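Local coordinates for protein UDP-N-acetylglucosamine 3-dehydrogenase (Acidithiobacillus ferrooxidans, PDB 7BVJ) that catalyses the NAD(+)-dependent oxidation of the glucosamine 3-position of UDP-N-acetylglucosamine to a ketone, a step toward the diamino sugar of lipid A in some bacteria, at residues 2-7 with 275-280; 62-67 with 85-90; 113-118 with 284-289; 157-162 with 299-304. All blocks are in the same frame, centred on the assembly; numbering follows the deposited sequence.

Contact 1: residues 2-7 with 275-280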
loop_
_atom_site.group_PDB
_atom_site.type_symbol
_atom_site.label_atom_id
_atom_site.label_comp_id
_atom_site.label_asym_id
_atom_site.label_seq_id
_atom_site.Cartn_x
_atom_site.Cartn_y
_atom_site.Cartn_z
ATOM N N ILE A 2 17.815 -13.512 -5.665
ATOM C CA ILE A 2 17.718 -14.271 -4.424
ATOM C C ILE A 2 17.439 -15.732 -4.752
ATOM O O ILE A 2 16.717 -16.045 -5.706
ATOM C CB ILE A 2 16.629 -13.667 -3.522
ATOM C CG1 ILE A 2 16.883 -12.162 -3.373
ATOM C CG2 ILE A 2 16.603 -14.334 -2.152
ATOM C CD1 ILE A 2 15.639 -11.343 -3.234
ATOM N N HIS A 3 18.026 -16.638 -3.976
ATOM C CA HIS A 3 17.793 -18.064 -4.178
ATOM C C HIS A 3 16.617 -18.444 -3.295
ATOM O O HIS A 3 16.762 -18.755 -2.111
ATOM C CB HIS A 3 19.044 -18.876 -3.883
ATOM C CG HIS A 3 20.174 -18.561 -4.810
ATOM N ND1 HIS A 3 20.063 -18.679 -6.179
ATOM C CD2 HIS A 3 21.420 -18.088 -4.571
ATOM C CE1 HIS A 3 21.203 -18.321 -6.742
ATOM N NE2 HIS A 3 22.040 -17.951 -5.790
ATOM N N MET A 4 15.430 -18.408 -3.891
ATOM C CA MET A 4 14.191 -18.620 -3.169
ATOM C C MET A 4 13.151 -19.185 -4.128
ATOM O O MET A 4 13.039 -18.720 -5.268
ATOM C CB MET A 4 13.700 -17.306 -2.567
ATOM C CG MET A 4 12.443 -17.439 -1.774
ATOM S SD MET A 4 12.846 -17.547 -0.043
ATOM C CE MET A 4 12.924 -15.802 0.305
ATOM N N ARG A 5 12.388 -20.177 -3.662
ATOM C CA ARG A 5 11.272 -20.713 -4.434
ATOM C C ARG A 5 10.025 -19.874 -4.158
ATOM O O ARG A 5 9.553 -19.793 -3.012
ATOM C CB ARG A 5 11.027 -22.182 -4.093
ATOM C CG ARG A 5 12.102 -23.112 -4.620
ATOM C CD ARG A 5 11.906 -24.494 -4.037
ATOM N NE ARG A 5 11.786 -24.461 -2.584
ATOM C CZ ARG A 5 10.972 -25.247 -1.885
ATOM N NH1 ARG A 5 10.196 -26.123 -2.514
ATOM N NH2 ARG A 5 10.928 -25.156 -0.563
ATOM N N THR A 6 9.491 -19.258 -5.214
ATOM C CA THR A 6 8.441 -18.261 -5.085
ATOM C C THR A 6 7.242 -18.614 -5.959
ATOM O O THR A 6 7.344 -19.350 -6.946
ATOM C CB THR A 6 8.950 -16.861 -5.452
ATOM O OG1 THR A 6 9.440 -16.863 -6.802
ATOM C CG2 THR A 6 10.064 -16.422 -4.503
ATOM N N GLY A 7 6.084 -18.083 -5.558
ATOM C CA GLY A 7 4.856 -18.256 -6.308
ATOM C C GLY A 7 3.915 -17.083 -6.106
ATOM O O GLY A 7 4.106 -16.239 -5.227
ATOM N N ASP A 275 12.464 -6.535 -1.160
ATOM C CA ASP A 275 12.505 -6.318 0.280
ATOM C C ASP A 275 11.883 -7.497 1.035
ATOM O O ASP A 275 12.451 -7.985 2.020
ATOM C CB ASP A 275 11.813 -5.000 0.609
ATOM C CG ASP A 275 11.872 -4.667 2.069
ATOM O OD1 ASP A 275 11.069 -5.251 2.822
ATOM O OD2 ASP A 275 12.711 -3.826 2.475
ATOM N N PHE A 276 10.714 -7.968 0.582
ATOM C CA PHE A 276 10.061 -9.135 1.190
ATOM C C PHE A 276 11.002 -10.348 1.217
ATOM O O PHE A 276 11.180 -11.012 2.259
ATOM C CB PHE A 276 8.752 -9.398 0.408
ATOM C CG PHE A 276 8.067 -10.731 0.684
ATOM C CD1 PHE A 276 7.730 -11.127 1.974
ATOM C CD2 PHE A 276 7.694 -11.550 -0.375
ATOM C CE1 PHE A 276 7.065 -12.345 2.202
ATOM C CE2 PHE A 276 7.050 -12.774 -0.159
ATOM C CZ PHE A 276 6.728 -13.171 1.138
ATOM N N LEU A 277 11.650 -10.627 0.086
ATOM C CA LEU A 277 12.508 -11.813 0.011
ATOM C C LEU A 277 13.793 -11.636 0.837
ATOM O O LEU A 277 14.288 -12.594 1.453
ATOM C CB LEU A 277 12.826 -12.130 -1.452
ATOM C CG LEU A 277 11.646 -12.488 -2.369
ATOM C CD1 LEU A 277 12.121 -12.822 -3.789
ATOM C CD2 LEU A 277 10.842 -13.635 -1.780
ATOM N N ASN A 278 14.334 -10.420 0.880
ATOM C CA ASN A 278 15.483 -10.162 1.744
ATOM C C ASN A 278 15.104 -10.321 3.202
ATOM O O ASN A 278 15.898 -10.819 3.998
ATOM C CB ASN A 278 16.050 -8.770 1.486
ATOM C CG ASN A 278 16.723 -8.671 0.147
ATOM O OD1 ASN A 278 17.222 -9.667 -0.379
ATOM N ND2 ASN A 278 16.736 -7.480 -0.424
ATOM N N ALA A 279 13.889 -9.922 3.569
ATOM C CA ALA A 279 13.471 -10.090 4.955
ATOM C C ALA A 279 13.443 -11.560 5.331
ATOM O O ALA A 279 13.864 -11.940 6.432
ATOM C CB ALA A 279 12.102 -9.456 5.171
ATOM N N ILE A 280 12.939 -12.405 4.429
ATOM C CA ILE A 280 12.957 -13.842 4.713
ATOM C C ILE A 280 14.389 -14.326 4.881
ATOM O O ILE A 280 14.722 -15.006 5.861
ATOM C CB ILE A 280 12.239 -14.642 3.611
ATOM C CG1 ILE A 280 10.739 -14.360 3.622
ATOM C CG2 ILE A 280 12.528 -16.140 3.786
ATOM C CD1 ILE A 280 10.039 -14.620 2.273
#
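Met4 and Leu277 form the closely packed middle of this contact, where the chain leading into strand 5-9 meets the flank of helix 268-282. Met4 leaves its backbone with CG anti to N (chi1 -179°), and bends at chi2 and chi3 bring the terminal methyl round to the helix. Met4 CE lies 3.5 Å from CG2 of Ile280 and 3.7 Å from CD2 of Leu277, so one methyl is held between side chains three residues apart on the helix. CG of Met4 also comes within 4.1 Å of Leu277 CD2. An alanine at Met4 would probably leave a gap between Leu277 and Ile280 and allow the Leu277 CD2 branch to shift. Leu277 CD2 also meets Thr6 CG2 at 4.0 Å, while the hydroxyl of Thr6 is engaged by Ser26.

The other end, around Ile2 and Asn278, is partly open to solvent. Here CD1 of Ile2 presses on Leu277 CB at 3.4 Å, a tight carbon pair, yet the next neighbour is polar: Asn278 OD1, 3.7 Å from the same methyl, the two side chains crossing at about a right angle. No hydrogen bond joins the two segments, and the join rests on hydrocarbon and sulfur surface.

Helix 268-282 thereby lies over one face of the Rossmann sheet. Tyr22 of helix 13-25 touches both Thr6 and Leu277, Phe276 reaches Leu88 of strand 86-90, and Arg5 forms backbone hydrogen bonds with Asp62 and Ala63 at the start of strand 63-66.

Contact 2: residues 62-67 with 85-90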
loop_
_atom_site.group_PDB
_atom_site.type_symbol
_atom_site.label_atom_id
_atom_site.label_comp_id
_atom_site.label_asym_id
_atom_site.label_seq_id
_atom_site.Cartn_x
_atom_site.Cartn_y
_atom_site.Cartn_z
ATOM N N ASP A 62 8.759 -21.413 -1.118
ATOM C CA ASP A 62 9.051 -20.828 0.181
ATOM C C ASP A 62 8.268 -19.546 0.444
ATOM O O ASP A 62 7.908 -19.283 1.596
ATOM C CB ASP A 62 10.553 -20.524 0.303
ATOM C CG ASP A 62 11.432 -21.726 -0.039
ATOM O OD1 ASP A 62 11.384 -22.717 0.716
ATOM O OD2 ASP A 62 12.167 -21.675 -1.059
ATOM N N ALA A 63 8.009 -18.730 -0.579
ATOM C CA ALA A 63 7.224 -17.516 -0.373
ATOM C C ALA A 63 6.226 -17.320 -1.503
ATOM O O ALA A 63 6.453 -17.738 -2.641
ATOM C CB ALA A 63 8.114 -16.261 -0.263
ATOM N N VAL A 64 5.118 -16.660 -1.185
ATOM C CA VAL A 64 4.154 -16.298 -2.210
ATOM C C VAL A 64 3.728 -14.847 -2.046
ATOM O O VAL A 64 3.757 -14.276 -0.947
ATOM C CB VAL A 64 2.903 -17.202 -2.187
ATOM C CG1 VAL A 64 3.279 -18.659 -2.411
ATOM C CG2 VAL A 64 2.167 -17.014 -0.870
ATOM N N SER A 65 3.321 -14.260 -3.163
ATOM C CA SER A 65 2.428 -13.109 -3.139
ATOM C C SER A 65 0.975 -13.577 -3.260
ATOM O O SER A 65 0.660 -14.470 -4.050
ATOM C CB SER A 65 2.768 -12.127 -4.267
ATOM O OG SER A 65 3.901 -11.325 -3.923
ATOM N N ILE A 66 0.105 -12.975 -2.456
ATOM C CA ILE A 66 -1.333 -13.238 -2.471
ATOM C C ILE A 66 -2.010 -11.994 -3.026
ATOM O O ILE A 66 -2.020 -10.930 -2.384
ATOM C CB ILE A 66 -1.867 -13.590 -1.079
ATOM C CG1 ILE A 66 -1.394 -14.985 -0.674
ATOM C CG2 ILE A 66 -3.365 -13.511 -1.044
ATOM C CD1 ILE A 66 -1.475 -15.223 0.813
ATOM N N VAL A 67 -2.527 -12.121 -4.252
ATOM C CA VAL A 67 -3.087 -10.997 -4.989
ATOM C C VAL A 67 -4.518 -11.328 -5.413
ATOM O O VAL A 67 -4.927 -11.043 -6.545
ATOM C CB VAL A 67 -2.203 -10.615 -6.189
ATOM C CG1 VAL A 67 -2.492 -9.172 -6.593
ATOM C CG2 VAL A 67 -0.724 -10.789 -5.850
ATOM N N VAL A 85 4.633 -21.306 4.591
ATOM C CA VAL A 85 5.051 -20.487 3.457
ATOM C C VAL A 85 4.913 -19.009 3.842
ATOM O O VAL A 85 3.855 -18.577 4.320
ATOM C CB VAL A 85 4.230 -20.836 2.197
ATOM C CG1 VAL A 85 4.454 -19.812 1.070
ATOM C CG2 VAL A 85 4.561 -22.271 1.696
ATOM N N HIS A 86 5.985 -18.240 3.649
ATOM C CA HIS A 86 5.940 -16.800 3.907
ATOM C C HIS A 86 5.022 -16.096 2.900
ATOM O O HIS A 86 4.850 -16.549 1.760
ATOM C CB HIS A 86 7.338 -16.189 3.827
ATOM C CG HIS A 86 8.400 -16.942 4.578
ATOM N ND1 HIS A 86 8.645 -16.759 5.923
ATOM C CD2 HIS A 86 9.321 -17.837 4.154
ATOM C CE1 HIS A 86 9.645 -17.537 6.301
ATOM N NE2 HIS A 86 10.080 -18.192 5.243
ATOM N N CYS A 87 4.448 -14.957 3.315
ATOM C CA CYS A 87 3.386 -14.300 2.549
ATOM C C CYS A 87 3.608 -12.801 2.410
ATOM O O CYS A 87 3.818 -12.098 3.407
ATOM C CB CYS A 87 2.017 -14.525 3.217
ATOM S SG CYS A 87 1.478 -16.200 3.186
ATOM N N LEU A 88 3.541 -12.319 1.175
ATOM C CA LEU A 88 3.331 -10.904 0.875
ATOM C C LEU A 88 1.882 -10.753 0.380
ATOM O O LEU A 88 1.530 -11.249 -0.698
ATOM C CB LEU A 88 4.356 -10.411 -0.157
ATOM C CG LEU A 88 4.101 -9.103 -0.915
ATOM C CD1 LEU A 88 3.934 -7.936 0.055
ATOM C CD2 LEU A 88 5.197 -8.815 -1.924
ATOM N N ILE A 89 1.035 -10.092 1.171
ATOM C CA ILE A 89 -0.382 -9.930 0.852
ATOM C C ILE A 89 -0.591 -8.548 0.253
ATOM O O ILE A 89 -0.164 -7.539 0.834
ATOM C CB ILE A 89 -1.259 -10.114 2.101
ATOM C CG1 ILE A 89 -1.054 -11.505 2.702
ATOM C CG2 ILE A 89 -2.744 -9.867 1.764
ATOM C CD1 ILE A 89 -1.811 -11.729 3.985
ATOM N N GLU A 90 -1.241 -8.488 -0.905
ATOM C CA GLU A 90 -1.554 -7.180 -1.469
ATOM C C GLU A 90 -2.435 -6.393 -0.498
ATOM O O GLU A 90 -3.192 -6.963 0.290
ATOM C CB GLU A 90 -2.228 -7.341 -2.836
ATOM C CG GLU A 90 -2.583 -6.048 -3.576
ATOM C CD GLU A 90 -1.385 -5.108 -3.804
ATOM O OE1 GLU A 90 -0.270 -5.590 -4.122
ATOM O OE2 GLU A 90 -1.580 -3.875 -3.680
#
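Glu90 N donates to Ile66 O at 3.0 Å in an almost straight bond (178°), and Leu88 N to Val64 O at 2.9 Å is nearly as straight (175°). Between them Ile66 N returns to Leu88 O at 2.8 Å. The series continues through Val64 N to His86 O and ends with His86 N to Asp62 O, more bent, at 144°. Five backbone bonds thus tie two parallel strands, helped by CA-H...O contacts such as Ser65 CA to Leu88 O.

Side chains alternate between the two faces of the sheet. On one face Ala63 and Ser65 stand beside His86 and Leu88, with Ser65 OG 3.5 Å from Leu88 CD2; that hydroxyl is hydrogen-bonded to Tyr22 and His18. On the other, Ile66 CD1 lies 3.9 Å from Cys87 SG and 4.2 Å from Ile89 CG1, the two isoleucines side by side and pointing the same way. Val64 CG1 meets Val85 CG1 at 3.9 Å.

The pair closes a beta-alpha-beta crossover of the Rossmann fold through helix 73-82, which touches Ile66, Cys87 and Ile89. Helix 54-59 covers Val64 and Val85, and helices 13-25 and 268-282 lie against the opposite face; at the strand ends Val67 and Glu90 touch the NAD-binding Leu14.

Contact 3: residues 113-118 with 284-289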
loop_
_atom_site.group_PDB
_atom_site.type_symbol
_atom_site.label_atom_id
_atom_site.label_comp_id
_atom_site.label_asym_id
_atom_site.label_seq_id
_atom_site.Cartn_x
_atom_site.Cartn_y
_atom_site.Cartn_z
ATOM N N VAL A 113 7.559 -14.636 7.743
ATOM C CA VAL A 113 7.512 -13.216 7.400
ATOM C C VAL A 113 6.144 -12.916 6.812
ATOM O O VAL A 113 5.672 -13.608 5.899
ATOM C CB VAL A 113 8.632 -12.840 6.413
ATOM C CG1 VAL A 113 8.380 -11.462 5.828
ATOM C CG2 VAL A 113 9.990 -12.875 7.108
ATOM N N LEU A 114 5.500 -11.891 7.342
ATOM C CA LEU A 114 4.194 -11.444 6.893
ATOM C C LEU A 114 4.356 -10.000 6.446
ATOM O O LEU A 114 4.673 -9.126 7.260
ATOM C CB LEU A 114 3.173 -11.591 8.020
ATOM C CG LEU A 114 1.766 -11.020 7.934
ATOM C CD1 LEU A 114 1.043 -11.487 6.666
ATOM C CD2 LEU A 114 1.016 -11.450 9.180
ATOM N N ALA A 115 4.186 -9.760 5.152
ATOM C CA ALA A 115 4.296 -8.430 4.581
ATOM C C ALA A 115 2.993 -8.082 3.876
ATOM O O ALA A 115 2.337 -8.951 3.287
ATOM C CB ALA A 115 5.483 -8.328 3.618
ATOM N N ILE A 116 2.607 -6.814 3.969
ATOM C CA ILE A 116 1.436 -6.286 3.284
ATOM C C ILE A 116 1.930 -5.375 2.169
ATOM O O ILE A 116 2.876 -4.604 2.363
ATOM C CB ILE A 116 0.498 -5.529 4.250
ATOM C CG1 ILE A 116 0.278 -6.326 5.536
ATOM C CG2 ILE A 116 -0.854 -5.264 3.594
ATOM C CD1 ILE A 116 -0.206 -7.760 5.311
ATOM N N GLY A 117 1.291 -5.464 1.004
ATOM C CA GLY A 117 1.680 -4.674 -0.150
ATOM C C GLY A 117 1.290 -3.205 -0.115
ATOM O O GLY A 117 0.444 -2.761 -0.894
ATOM N N HIS A 118 1.930 -2.429 0.765
ATOM C CA HIS A 118 1.690 -0.994 0.851
ATOM C C HIS A 118 2.787 -0.277 0.073
ATOM O O HIS A 118 3.755 0.260 0.631
ATOM C CB HIS A 118 1.611 -0.558 2.308
ATOM C CG HIS A 118 0.262 -0.795 2.909
ATOM N ND1 HIS A 118 -0.857 -0.108 2.498
ATOM C CD2 HIS A 118 -0.156 -1.669 3.854
ATOM C CE1 HIS A 118 -1.904 -0.524 3.187
ATOM N NE2 HIS A 118 -1.507 -1.477 4.012
ATOM N N ARG A 284 15.734 -9.759 8.509
ATOM C CA ARG A 284 15.615 -8.344 8.829
ATOM C C ARG A 284 14.172 -7.875 8.648
ATOM O O ARG A 284 13.384 -8.516 7.950
ATOM C CB ARG A 284 16.568 -7.512 7.960
ATOM C CG ARG A 284 16.300 -7.569 6.479
ATOM C CD ARG A 284 17.416 -6.898 5.687
ATOM N NE ARG A 284 16.915 -6.325 4.440
ATOM C CZ ARG A 284 17.652 -6.132 3.347
ATOM N NH1 ARG A 284 18.937 -6.463 3.341
ATOM N NH2 ARG A 284 17.100 -5.592 2.262
ATOM N N PRO A 285 13.777 -6.769 9.284
ATOM C CA PRO A 285 12.361 -6.377 9.246
ATOM C C PRO A 285 11.927 -5.908 7.864
ATOM O O PRO A 285 12.667 -5.243 7.137
ATOM C CB PRO A 285 12.274 -5.249 10.282
ATOM C CG PRO A 285 13.678 -4.730 10.392
ATOM C CD PRO A 285 14.551 -5.927 10.215
ATOM N N VAL A 286 10.705 -6.273 7.510
ATOM C CA VAL A 286 10.186 -6.012 6.183
ATOM C C VAL A 286 9.598 -4.599 6.122
ATOM O O VAL A 286 9.282 -3.989 7.141
ATOM C CB VAL A 286 9.151 -7.102 5.841
ATOM C CG1 VAL A 286 7.782 -6.788 6.486
ATOM C CG2 VAL A 286 9.060 -7.336 4.355
ATOM N N PHE A 287 9.471 -4.060 4.902
ATOM C CA PHE A 287 9.068 -2.659 4.743
ATOM C C PHE A 287 7.689 -2.375 5.349
ATOM O O PHE A 287 7.445 -1.260 5.838
ATOM C CB PHE A 287 9.057 -2.273 3.265
ATOM C CG PHE A 287 7.886 -2.845 2.533
ATOM C CD1 PHE A 287 7.889 -4.186 2.145
ATOM C CD2 PHE A 287 6.749 -2.080 2.299
ATOM C CE1 PHE A 287 6.798 -4.733 1.510
ATOM C CE2 PHE A 287 5.650 -2.629 1.662
ATOM C CZ PHE A 287 5.677 -3.956 1.276
ATOM N N CYS A 288 6.767 -3.340 5.309
ATOM C CA CYS A 288 5.472 -3.162 5.964
ATOM C C CYS A 288 4.991 -4.530 6.413
ATOM O O CYS A 288 4.659 -5.368 5.564
ATOM C CB CYS A 288 4.458 -2.498 5.035
ATOM S SG CYS A 288 2.796 -2.347 5.735
ATOM N N ASP A 289 4.930 -4.751 7.731
ATOM C CA ASP A 289 4.561 -6.070 8.220
ATOM C C ASP A 289 3.072 -6.132 8.552
ATOM O O ASP A 289 2.330 -5.166 8.360
ATOM C CB ASP A 289 5.446 -6.472 9.405
ATOM C CG ASP A 289 5.129 -5.715 10.701
ATOM O OD1 ASP A 289 4.173 -4.908 10.767
ATOM O OD2 ASP A 289 5.870 -5.949 11.681
#
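Phe287 brings CZ to within 3.1 Å of Ile116 O, an unusually close approach of an aromatic carbon to a backbone carbonyl. Ile116 O also accepts a bond from His118 N at 2.9 Å, closing an inverse gamma turn centred on Gly117. His118 O lies at the edge of the Phe287 ring, 3.6 Å from CE2, while Ala115 CB meets CE1 more loosely. With chi1 at 75°, CG of Phe287 sits between its own N and carbonyl carbon, which swings the ring back toward the 116-118 turn although the bond to CB does not point at the strand. An alanine in place of Phe287 would probably open a gap beside the turn and leave the carbonyls of Ile116 and His118 without their ring neighbour.

The loop 284-289 is joined to strand 114-117 by one hydrogen bond, Ile116 N to Cys288 O at 3.0 Å. Ala115 CA gives a CA-H...O contact to the same oxygen. Cys288 SG lies at the edge of the His118 imidazole, 3.6 Å from CD2, and Val286 CG2 packs on Ala115 CB at 3.8 Å. Nearby, Asp289 caps helix 290-312 at Ala292 N, and Asp275 receives Phe287 N.

Ile116 O and Cys288 O thus each take one N-H and have carbon neighbours besides, and the outermost strand of the parallel sheet is covered by apolar side chains, a ring and one N-H...O bond.

Contact 4: residues 157-162 with 299-304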
loop_
_atom_site.group_PDB
_atom_site.type_symbol
_atom_site.label_atom_id
_atom_site.label_comp_id
_atom_site.label_asym_id
_atom_site.label_seq_id
_atom_site.Cartn_x
_atom_site.Cartn_y
_atom_site.Cartn_z
ATOM N N VAL A 157 -13.225 3.833 -2.246
ATOM C CA VAL A 157 -12.539 5.120 -2.169
ATOM C C VAL A 157 -11.635 5.210 -0.937
ATOM O O VAL A 157 -10.555 5.799 -0.997
ATOM C CB VAL A 157 -13.606 6.236 -2.238
ATOM C CG1 VAL A 157 -13.193 7.493 -1.549
ATOM C CG2 VAL A 157 -13.935 6.509 -3.717
ATOM N N ILE A 158 -12.033 4.603 0.176
ATOM C CA ILE A 158 -11.210 4.599 1.381
ATOM C C ILE A 158 -10.213 3.445 1.375
ATOM O O ILE A 158 -9.008 3.658 1.550
ATOM C CB ILE A 158 -12.112 4.548 2.630
ATOM C CG1 ILE A 158 -13.176 5.642 2.560
ATOM C CG2 ILE A 158 -11.278 4.714 3.889
ATOM C CD1 ILE A 158 -12.561 7.032 2.419
ATOM N N MET A 159 -10.701 2.209 1.167
ATOM C CA MET A 159 -9.878 1.007 1.312
ATOM C C MET A 159 -8.921 0.781 0.145
ATOM O O MET A 159 -7.909 0.089 0.315
ATOM C CB MET A 159 -10.766 -0.233 1.488
ATOM C CG MET A 159 -11.766 -0.170 2.651
ATOM S SD MET A 159 -11.073 0.093 4.305
ATOM C CE MET A 159 -9.639 -0.966 4.201
ATOM N N ASP A 160 -9.203 1.341 -1.032
ATOM C CA ASP A 160 -8.333 1.154 -2.184
ATOM C C ASP A 160 -7.555 2.399 -2.595
ATOM O O ASP A 160 -6.593 2.264 -3.350
ATOM C CB ASP A 160 -9.146 0.664 -3.398
ATOM C CG ASP A 160 -9.910 -0.624 -3.113
ATOM O OD1 ASP A 160 -9.319 -1.565 -2.533
ATOM O OD2 ASP A 160 -11.113 -0.687 -3.452
ATOM N N LEU A 161 -7.971 3.600 -2.173
ATOM C CA LEU A 161 -7.252 4.829 -2.494
ATOM C C LEU A 161 -6.701 5.508 -1.249
ATOM O O LEU A 161 -5.482 5.667 -1.122
ATOM C CB LEU A 161 -8.163 5.814 -3.241
ATOM C CG LEU A 161 -8.817 5.428 -4.560
ATOM C CD1 LEU A 161 -9.701 6.563 -5.028
ATOM C CD2 LEU A 161 -7.748 5.114 -5.604
ATOM N N MET A 162 -7.567 5.871 -0.304
ATOM C CA MET A 162 -7.129 6.713 0.800
ATOM C C MET A 162 -6.171 5.975 1.716
ATOM O O MET A 162 -5.322 6.603 2.368
ATOM C CB MET A 162 -8.326 7.221 1.599
ATOM C CG MET A 162 -7.977 8.446 2.422
ATOM S SD MET A 162 -9.222 8.901 3.613
ATOM C CE MET A 162 -10.402 9.805 2.586
ATOM N N ALA A 299 -7.465 2.154 11.044
ATOM C CA ALA A 299 -7.723 3.557 10.718
ATOM C C ALA A 299 -8.671 3.698 9.524
ATOM O O ALA A 299 -9.575 4.550 9.517
ATOM C CB ALA A 299 -6.403 4.276 10.439
ATOM N N ALA A 300 -8.455 2.897 8.485
ATOM C CA ALA A 300 -9.262 3.043 7.288
ATOM C C ALA A 300 -10.700 2.656 7.576
ATOM O O ALA A 300 -11.626 3.298 7.080
ATOM C CB ALA A 300 -8.693 2.210 6.149
ATOM N N LEU A 301 -10.902 1.631 8.399
ATOM C CA LEU A 301 -12.262 1.270 8.777
ATOM C C LEU A 301 -12.919 2.390 9.585
ATOM O O LEU A 301 -14.102 2.688 9.395
ATOM C CB LEU A 301 -12.253 -0.062 9.532
ATOM C CG LEU A 301 -11.865 -1.291 8.687
ATOM C CD1 LEU A 301 -11.589 -2.483 9.592
ATOM C CD2 LEU A 301 -12.958 -1.654 7.684
ATOM N N GLN A 302 -12.165 3.047 10.468
ATOM C CA GLN A 302 -12.725 4.217 11.157
ATOM C C GLN A 302 -13.170 5.286 10.162
ATOM O O GLN A 302 -14.289 5.822 10.252
ATOM C CB GLN A 302 -11.709 4.786 12.133
ATOM C CG GLN A 302 -11.937 4.336 13.568
ATOM C CD GLN A 302 -11.283 5.278 14.575
ATOM O OE1 GLN A 302 -11.969 6.055 15.244
ATOM N NE2 GLN A 302 -9.949 5.217 14.677
ATOM N N VAL A 303 -12.313 5.590 9.184
ATOM C CA VAL A 303 -12.685 6.583 8.182
ATOM C C VAL A 303 -13.947 6.145 7.441
ATOM O O VAL A 303 -14.874 6.932 7.252
ATOM C CB VAL A 303 -11.526 6.848 7.204
ATOM C CG1 VAL A 303 -12.039 7.708 6.043
ATOM C CG2 VAL A 303 -10.350 7.570 7.916
ATOM N N ARG A 304 -13.985 4.891 6.985
ATOM C CA ARG A 304 -15.117 4.439 6.184
ATOM C C ARG A 304 -16.414 4.477 6.982
ATOM O O ARG A 304 -17.463 4.837 6.447
ATOM C CB ARG A 304 -14.864 3.032 5.656
ATOM C CG ARG A 304 -15.933 2.569 4.705
ATOM C CD ARG A 304 -15.487 1.343 3.946
ATOM N NE ARG A 304 -15.541 0.144 4.768
ATOM C CZ ARG A 304 -15.261 -1.071 4.306
ATOM N NH1 ARG A 304 -14.914 -1.235 3.033
ATOM N NH2 ARG A 304 -15.339 -2.122 5.106
#
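Ile158 and Val303 lead the apolar contacts between helices 157-173 and 290-312. Ile158 CD1 lies 3.7 Å from Val303 CG1, the two side chains crossing at a slant. The other branch of Ile158, CG2, anti to the backbone N, sits 3.5 Å from Ala300 O, so a methyl covers a carbonyl already bonded within its own helix to Arg304 N. One turn further on, Met162 SD touches the same Val303 CG1 at 3.9 Å.

Sulfur also carries the second group of contacts. Met159, bent at both chi2 and chi3, curls over Ala300, whose CB lies 3.7 Å from Met159 SD and nearly as close to CE; Leu301 CD2 is 4.2 Å from Met159 SD.

The two short helical segments run at 133° to each other, closer to antiparallel than to parallel, with axes 9.3 Å apart. Small Ala300 faces the large residues of the other helix. Residues 157-162 include a wider pi-type turn, in which Met162 N bonds to Val157 O. Val157, Ile158, Leu161 and Met162 also touch strands 194-201 and 206-215 of the large mixed sheet of the Gfo/Idh/MocA C-terminal domain.

The polar part lies at the border, where Arg304 crosses Met159 at about a right angle. Arg304 NH1 approaches Met159 CG to 3.3 Å, and SD stands over one guanidinium face, offset toward the rim. NH1 is salt-bridged to Asp156, whose other carboxylate oxygen accepts Met159 N. Asp160 O receives Lys91 NZ, Lys91 being one of two residues suggested as the likely catalytic base.

Contacts 1, 2 and 3 cluster in the NAD-binding Rossmann domain, their centres 10 to 12 Å apart, and all reach the same parallel sheet: strands 5-9, 63-66, 86-90 and 114-117 lie consecutively in it. Contact 4 lies elsewhere, about 20 Å from contact 3 and 30 Å from contact 1 between centres, beside the mixed sheet of the second domain. Along the chain, contact 2 is nested inside the loop closed by contact 1, and contact 3 follows contact 2 in series, whereas contacts 1, 3 and 4 interlock. The C-terminal part of the chain thus returns to the first domain with helix 268-282 and loop 284-289, then sends helix 290-312 to the second, linking the two domains.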